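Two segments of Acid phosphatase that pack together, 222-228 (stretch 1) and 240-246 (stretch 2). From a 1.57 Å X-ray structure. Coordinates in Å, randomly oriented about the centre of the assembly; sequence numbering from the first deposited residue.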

# COMPACT_ATOMS: atom_id res chain seq x y z
N TRP A 222 -12.86 -0.19 3.58
CA TRP A 222 -12.68 1.25 3.47
C TRP A 222 -13.81 1.84 2.61
O TRP A 222 -14.29 2.93 2.88
CB TRP A 222 -11.31 1.58 2.87
CG TRP A 222 -11.14 1.15 1.48
CD1 TRP A 222 -10.62 -0.03 1.04
CD2 TRP A 222 -11.43 1.91 0.32
NE1 TRP A 222 -10.58 -0.05 -0.33
CE2 TRP A 222 -11.08 1.14 -0.80
CE3 TRP A 222 -11.96 3.19 0.12
CZ2 TRP A 222 -11.22 1.61 -2.10
CZ3 TRP A 222 -12.11 3.65 -1.18
CH2 TRP A 222 -11.77 2.86 -2.26
N GLU A 223 -14.23 1.08 1.60
CA GLU A 223 -15.32 1.49 0.75
C GLU A 223 -16.66 1.21 1.42
O GLU A 223 -17.52 2.06 1.44
CB GLU A 223 -15.29 0.79 -0.60
CG GLU A 223 -16.44 1.23 -1.51
CD GLU A 223 -16.55 0.47 -2.82
OE1 GLU A 223 -15.80 -0.50 -3.01
OE2 GLU A 223 -17.42 0.86 -3.63
N GLY A 224 -16.81 0.00 1.94
CA GLY A 224 -18.04 -0.37 2.64
C GLY A 224 -18.37 0.64 3.73
O GLY A 224 -19.54 1.03 3.88
N ALA A 225 -17.35 1.09 4.46
CA ALA A 225 -17.54 2.07 5.53
C ALA A 225 -18.19 3.35 5.02
O ALA A 225 -18.98 3.95 5.73
CB ALA A 225 -16.25 2.40 6.25
N LEU A 226 -17.84 3.78 3.81
CA LEU A 226 -18.46 4.97 3.22
C LEU A 226 -19.95 4.81 2.97
O LEU A 226 -20.69 5.78 2.97
CB LEU A 226 -17.77 5.34 1.91
CG LEU A 226 -16.31 5.74 2.08
CD1 LEU A 226 -15.68 5.70 0.73
CD2 LEU A 226 -16.16 7.11 2.69
N TYR A 227 -20.38 3.57 2.75
CA TYR A 227 -21.77 3.26 2.47
C TYR A 227 -22.48 2.81 3.72
O TYR A 227 -23.58 2.27 3.63
CB TYR A 227 -21.89 2.13 1.43
CG TYR A 227 -21.11 2.34 0.17
CD1 TYR A 227 -20.91 3.62 -0.34
CD2 TYR A 227 -20.63 1.27 -0.54
CE1 TYR A 227 -20.19 3.81 -1.51
CE2 TYR A 227 -19.91 1.44 -1.70
CZ TYR A 227 -19.69 2.71 -2.18
OH TYR A 227 -18.94 2.87 -3.32
N ASP A 228 -21.87 3.00 4.89
CA ASP A 228 -22.36 2.41 6.14
C ASP A 228 -22.58 0.92 5.95
O ASP A 228 -23.55 0.35 6.46
CB ASP A 228 -23.66 3.07 6.57
CG ASP A 228 -23.53 4.56 6.69
OD1 ASP A 228 -22.56 5.01 7.35
OD2 ASP A 228 -24.40 5.28 6.16
N LYS A 240 -22.43 9.62 -5.49
CA LYS A 240 -22.44 10.84 -4.70
C LYS A 240 -21.60 10.72 -3.43
O LYS A 240 -20.88 11.66 -3.05
CB LYS A 240 -23.87 11.23 -4.32
CG LYS A 240 -23.95 12.47 -3.46
CD LYS A 240 -25.39 12.88 -3.24
CE LYS A 240 -25.49 14.07 -2.27
NZ LYS A 240 -24.64 15.22 -2.69
N ILE A 241 -21.71 9.58 -2.76
CA ILE A 241 -20.95 9.33 -1.54
C ILE A 241 -19.48 9.37 -1.84
O ILE A 241 -18.71 9.95 -1.09
CB ILE A 241 -21.31 7.97 -0.92
CG1 ILE A 241 -22.75 8.01 -0.37
CG2 ILE A 241 -20.35 7.60 0.18
CD1 ILE A 241 -23.27 6.66 0.04
N ARG A 242 -19.09 8.70 -2.92
CA ARG A 242 -17.68 8.67 -3.28
C ARG A 242 -17.18 10.09 -3.48
O ARG A 242 -16.17 10.47 -2.92
CB ARG A 242 -17.47 7.84 -4.54
CG ARG A 242 -17.71 6.37 -4.35
CD ARG A 242 -17.64 5.65 -5.69
NE ARG A 242 -17.65 4.20 -5.53
CZ ARG A 242 -17.32 3.35 -6.50
NH1 ARG A 242 -16.96 3.78 -7.70
NH2 ARG A 242 -17.36 2.05 -6.26
N HIS A 243 -17.91 10.88 -4.25
CA HIS A 243 -17.50 12.27 -4.47
C HIS A 243 -17.50 13.12 -3.20
O HIS A 243 -16.58 13.92 -2.96
CB HIS A 243 -18.39 12.92 -5.52
CG HIS A 243 -18.03 12.53 -6.92
ND1 HIS A 243 -18.48 11.36 -7.49
CD2 HIS A 243 -17.26 13.14 -7.84
CE1 HIS A 243 -18.01 11.29 -8.73
NE2 HIS A 243 -17.27 12.35 -8.96
N ASP A 244 -18.53 12.95 -2.39
CA ASP A 244 -18.68 13.73 -1.16
C ASP A 244 -17.62 13.44 -0.11
O ASP A 244 -17.41 14.25 0.80
CB ASP A 244 -20.05 13.47 -0.54
CG ASP A 244 -21.17 14.15 -1.31
OD1 ASP A 244 -20.90 14.91 -2.27
OD2 ASP A 244 -22.34 13.91 -0.94
N ASN A 245 -16.96 12.30 -0.23
CA ASN A 245 -15.93 11.94 0.74
C ASN A 245 -14.52 12.24 0.29
O ASN A 245 -13.57 12.00 1.04
CB ASN A 245 -16.09 10.48 1.18
CG ASN A 245 -17.16 10.34 2.24
OD1 ASN A 245 -16.87 10.43 3.44
ND2 ASN A 245 -18.41 10.19 1.80
N LEU A 246 -14.37 12.77 -0.91
CA LEU A 246 -13.08 13.33 -1.29
C LEU A 246 -12.89 14.64 -0.52
O LEU A 246 -13.85 15.37 -0.29
CB LEU A 246 -13.03 13.61 -2.78
CG LEU A 246 -13.10 12.40 -3.71
CD1 LEU A 246 -13.41 12.88 -5.11
CD2 LEU A 246 -11.81 11.65 -3.68

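What satisfies the guanidinium of Arg242? Its side chain, extended after an m chi1, reaches the first stretch with two donors. NH2 gives a hydrogen bond to Glu223 OE2 at 2.9 Å, part of a salt bridge, and NE gives one to Tyr227 OH, also 2.9 Å. Both acceptors lie near the guanidinium plane, where its N-H bonds point. NH1 is satisfied elsewhere in the structure.

How do Glu223 and Tyr227 serve one arginine together? They sit four residues apart, and Tyr227 OH donates to Glu223 OE2 across 2.5 Å. The hydroxyl therefore accepts from Arg242 and donates to Glu223, while OE2 receives both the tyrosine and NH2. All three residues are buried, so this closed network leaves the buried charges paired.

What fills the space beside the polar cluster? Leu226 and Ile241 point toward each other's stretch, with Leu226 CB 3.8 Å from Ile241 CG2. Ile241 CD1 also reaches Tyr227 CD1 at 3.9 Å, so the tyrosine offers carbon to the isoleucine and oxygen to the arginine.

Why does Asn245 suit the border of this apolar patch? Its ND2 donates to Ile241 O within its own stretch (2.9 Å, nearly straight), while Asn245 CG packs 3.4 Å from Leu226 CD2.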